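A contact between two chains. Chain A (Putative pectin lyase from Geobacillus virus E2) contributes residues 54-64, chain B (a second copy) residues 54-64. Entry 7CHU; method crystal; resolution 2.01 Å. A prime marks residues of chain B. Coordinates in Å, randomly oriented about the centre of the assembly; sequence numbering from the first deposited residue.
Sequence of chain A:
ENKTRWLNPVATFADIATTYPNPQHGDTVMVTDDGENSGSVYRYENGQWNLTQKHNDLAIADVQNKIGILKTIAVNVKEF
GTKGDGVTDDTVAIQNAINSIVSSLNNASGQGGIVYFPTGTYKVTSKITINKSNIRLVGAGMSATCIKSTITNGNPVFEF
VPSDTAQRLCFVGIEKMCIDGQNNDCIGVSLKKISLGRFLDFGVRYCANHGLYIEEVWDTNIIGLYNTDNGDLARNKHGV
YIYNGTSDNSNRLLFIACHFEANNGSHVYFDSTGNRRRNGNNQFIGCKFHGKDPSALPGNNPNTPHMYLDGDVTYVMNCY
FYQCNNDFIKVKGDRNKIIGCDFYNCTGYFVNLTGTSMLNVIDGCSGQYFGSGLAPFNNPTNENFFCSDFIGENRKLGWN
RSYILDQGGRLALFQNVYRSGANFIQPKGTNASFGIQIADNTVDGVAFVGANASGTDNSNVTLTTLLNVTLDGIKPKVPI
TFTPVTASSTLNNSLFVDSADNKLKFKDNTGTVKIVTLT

Chain A 54-64: KHNDLAIADVQ
Chain B (54-64) KHNDLAIADVQ

Two copies of the same segment pack side by side, in register and nearly parallel, through an apolar strip with polar contacts at its ends. Each stretch runs from an extended start into a helix that includes Ile60 to Gln64 and continues beyond the stretch; in chain B it begins at Ala59′. The helix axes approach to 10.0 Å at 20°. CA atoms pair at 6.2 Å for Asp57 and Asp57′, and at 6.5 Å for Ile60 and Ile60′. At the far end, Gln64 CA lies 6.7 Å from Val63′ CA.

The copies are not identical in detail. Asp57 is helical in phi/psi (-63/-33), whereas Asp57′ is extended (-70/123). Asp57′ is t and caps its helix, accepting from Ala59′ N at OD1 (3.0 Å). In chain A, Asn56 OD1 accepts from Leu58 N at 2.6 Å.

His55 is t and His55′ is m. They meet edge-to-face, the edge of His55′ toward the face of His55, with centroids 4.4 Å apart and planes at 66°. His55 NE2 also makes a weak bond to Asp57 OD1 (2.9 Å). Asp57, in m, uses OD2 to accept a weak bond from Asp57′ N (3.3 Å). Water 1 lies 3.3 Å from His55 NE2, donates to Asp57′ O at 2.6 Å and accepts from Ile60′ N at 3.2 Å, so it links the chains.

Ile60 (m, m) points toward chain B. Its CD1 meets Ile60′ CD1 at 3.8 Å; its CG2 lies 3.7 Å from Ala59′ CB and 3.9 Å from Val63′ CG2. Ile60′ is t, p. Both valines are t, with Val63 CG1 4.5 Å from Val63′ CG1.

Gln64 (m, m, chi3 37°) starts sideways, but its end reaches across. NE2 donates to Asp62′ OD1 at 2.8 Å, and CD packs 3.6 Å from Val63′ CG2. Asp62′ is t.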

# COMPACT_ATOMS: atom_id res chain seq x y z
N LYS A 54 42.06 41.17 -8.40
CA LYS A 54 41.89 41.58 -9.79
C LYS A 54 40.64 40.93 -10.37
O LYS A 54 40.46 39.72 -10.25
CB LYS A 54 43.11 41.20 -10.62
CG LYS A 54 43.45 42.18 -11.73
CD LYS A 54 43.47 41.50 -13.09
CE LYS A 54 43.75 42.52 -14.21
NZ LYS A 54 43.46 41.97 -15.57
N HIS A 55 39.81 41.73 -11.01
CA HIS A 55 38.68 41.23 -11.79
C HIS A 55 39.07 41.17 -13.26
O HIS A 55 39.35 42.21 -13.87
CB HIS A 55 37.46 42.12 -11.58
CG HIS A 55 36.34 41.81 -12.52
ND1 HIS A 55 35.35 40.90 -12.22
CD2 HIS A 55 36.08 42.26 -13.77
CE1 HIS A 55 34.51 40.82 -13.24
NE2 HIS A 55 34.93 41.63 -14.19
N ASN A 56 39.06 39.97 -13.84
CA ASN A 56 39.38 39.77 -15.26
C ASN A 56 38.08 39.65 -16.05
O ASN A 56 37.33 38.67 -15.87
CB ASN A 56 40.26 38.53 -15.46
CG ASN A 56 40.62 38.27 -16.95
OD1 ASN A 56 40.03 38.84 -17.88
ND2 ASN A 56 41.61 37.41 -17.16
N ASP A 57 37.83 40.62 -16.94
CA ASP A 57 36.65 40.60 -17.81
C ASP A 57 36.66 39.40 -18.74
O ASP A 57 35.59 38.87 -19.07
CB ASP A 57 36.57 41.90 -18.63
CG ASP A 57 35.89 43.08 -17.89
OD1 ASP A 57 35.32 42.91 -16.78
OD2 ASP A 57 35.91 44.20 -18.42
N LEU A 58 37.84 38.96 -19.19
CA LEU A 58 37.89 37.85 -20.14
C LEU A 58 37.72 36.48 -19.48
O LEU A 58 37.51 35.50 -20.20
CB LEU A 58 39.19 37.89 -20.95
CG LEU A 58 39.21 38.90 -22.12
CD1 LEU A 58 37.90 38.85 -22.92
CD2 LEU A 58 39.51 40.32 -21.65
N ALA A 59 37.76 36.39 -18.15
CA ALA A 59 37.49 35.13 -17.46
C ALA A 59 36.00 34.86 -17.25
O ALA A 59 35.62 33.70 -17.00
CB ALA A 59 38.18 35.13 -16.10
N ILE A 60 35.15 35.88 -17.35
CA ILE A 60 33.74 35.69 -17.01
C ILE A 60 33.05 34.74 -17.99
O ILE A 60 32.11 34.03 -17.61
CB ILE A 60 33.05 37.07 -16.94
CG1 ILE A 60 33.62 37.88 -15.78
CG2 ILE A 60 31.54 36.91 -16.73
CD1 ILE A 60 33.38 37.22 -14.41
N ALA A 61 33.51 34.71 -19.24
CA ALA A 61 32.95 33.76 -20.21
C ALA A 61 33.09 32.33 -19.73
O ALA A 61 32.15 31.54 -19.84
CB ALA A 61 33.65 33.93 -21.56
N ASP A 62 34.26 31.97 -19.19
CA ASP A 62 34.47 30.60 -18.74
C ASP A 62 33.61 30.28 -17.52
O ASP A 62 33.02 29.20 -17.43
CB ASP A 62 35.95 30.38 -18.46
CG ASP A 62 36.79 30.44 -19.72
OD1 ASP A 62 36.32 29.95 -20.76
OD2 ASP A 62 37.92 30.97 -19.66
N VAL A 63 33.53 31.22 -16.57
CA VAL A 63 32.66 31.05 -15.42
C VAL A 63 31.22 30.81 -15.86
O VAL A 63 30.49 30.03 -15.23
CB VAL A 63 32.79 32.27 -14.49
CG1 VAL A 63 31.80 32.17 -13.32
CG2 VAL A 63 34.23 32.42 -14.01
N GLN A 64 30.81 31.44 -16.96
CA GLN A 64 29.45 31.31 -17.47
C GLN A 64 29.13 29.88 -17.88
O GLN A 64 27.96 29.47 -17.81
CB GLN A 64 29.24 32.25 -18.66
CG GLN A 64 28.83 33.66 -18.30
CD GLN A 64 27.31 33.82 -18.19
OE1 GLN A 64 26.60 32.91 -17.71
NE2 GLN A 64 26.81 34.97 -18.63
N LYS B 54 33.83 49.50 -9.92
CA LYS B 54 33.12 49.83 -11.14
C LYS B 54 33.58 48.89 -12.24
O LYS B 54 34.78 48.78 -12.50
CB LYS B 54 33.35 51.29 -11.53
CG LYS B 54 32.92 51.64 -12.93
CD LYS B 54 31.44 51.91 -13.02
CE LYS B 54 31.14 52.83 -14.22
NZ LYS B 54 31.71 52.27 -15.50
N HIS B 55 32.63 48.19 -12.85
CA HIS B 55 32.93 47.27 -13.93
C HIS B 55 32.66 47.92 -15.28
O HIS B 55 31.83 48.81 -15.40
CB HIS B 55 32.12 45.99 -13.79
CG HIS B 55 32.53 45.18 -12.61
ND1 HIS B 55 31.84 45.18 -11.42
CD2 HIS B 55 33.60 44.37 -12.42
CE1 HIS B 55 32.44 44.39 -10.56
NE2 HIS B 55 33.52 43.89 -11.14
N ASN B 56 33.41 47.46 -16.28
CA ASN B 56 33.19 47.84 -17.66
C ASN B 56 32.35 46.78 -18.38
O ASN B 56 31.21 47.05 -18.76
CB ASN B 56 34.55 48.05 -18.35
CG ASN B 56 35.38 49.12 -17.67
OD1 ASN B 56 34.89 50.22 -17.37
ND2 ASN B 56 36.65 48.79 -17.38
N ASP B 57 32.88 45.57 -18.53
CA ASP B 57 32.05 44.49 -19.05
C ASP B 57 31.03 44.10 -17.99
O ASP B 57 31.40 43.77 -16.86
CB ASP B 57 32.91 43.29 -19.43
CG ASP B 57 32.19 42.33 -20.36
OD1 ASP B 57 30.96 42.15 -20.22
OD2 ASP B 57 32.86 41.76 -21.25
N LEU B 58 29.74 44.16 -18.35
CA LEU B 58 28.64 43.88 -17.44
C LEU B 58 28.27 42.40 -17.38
O LEU B 58 27.29 42.05 -16.71
CB LEU B 58 27.41 44.70 -17.83
CG LEU B 58 27.16 45.99 -17.07
CD1 LEU B 58 27.04 45.71 -15.59
CD2 LEU B 58 28.26 46.99 -17.34
N ALA B 59 29.02 41.54 -18.07
CA ALA B 59 28.71 40.12 -18.02
C ALA B 59 28.65 39.62 -16.58
O ALA B 59 27.82 38.75 -16.27
CB ALA B 59 29.73 39.32 -18.81
N ILE B 60 29.49 40.18 -15.70
CA ILE B 60 29.49 39.78 -14.30
C ILE B 60 28.10 39.94 -13.68
O ILE B 60 27.69 39.12 -12.85
CB ILE B 60 30.56 40.59 -13.52
CG1 ILE B 60 30.58 40.15 -12.06
CG2 ILE B 60 30.28 42.07 -13.62
CD1 ILE B 60 30.90 38.66 -11.86
N ALA B 61 27.36 40.98 -14.08
CA ALA B 61 26.02 41.19 -13.55
C ALA B 61 25.06 40.14 -14.09
O ALA B 61 24.10 39.76 -13.40
CB ALA B 61 25.53 42.58 -13.89
N ASP B 62 25.30 39.67 -15.31
CA ASP B 62 24.45 38.62 -15.86
C ASP B 62 24.65 37.32 -15.09
O ASP B 62 23.69 36.59 -14.83
CB ASP B 62 24.76 38.43 -17.34
CG ASP B 62 23.87 37.39 -17.97
OD1 ASP B 62 24.36 36.25 -18.17
OD2 ASP B 62 22.69 37.69 -18.24
N VAL B 63 25.89 37.04 -14.70
CA VAL B 63 26.18 35.87 -13.88
C VAL B 63 25.52 36.00 -12.52
O VAL B 63 24.89 35.05 -12.03
CB VAL B 63 27.71 35.71 -13.77
CG1 VAL B 63 28.06 34.59 -12.84
CG2 VAL B 63 28.30 35.49 -15.17
N GLN B 64 25.67 37.16 -11.87
CA GLN B 64 25.04 37.37 -10.58
C GLN B 64 23.55 37.12 -10.67
O GLN B 64 22.96 36.50 -9.78
CB GLN B 64 25.29 38.79 -10.07
CG GLN B 64 26.74 39.03 -9.59
CD GLN B 64 26.86 40.31 -8.78
OE1 GLN B 64 26.22 41.33 -9.10
NE2 GLN B 64 27.66 40.28 -7.71
O HOH W 1 32.43 41.41 -16.31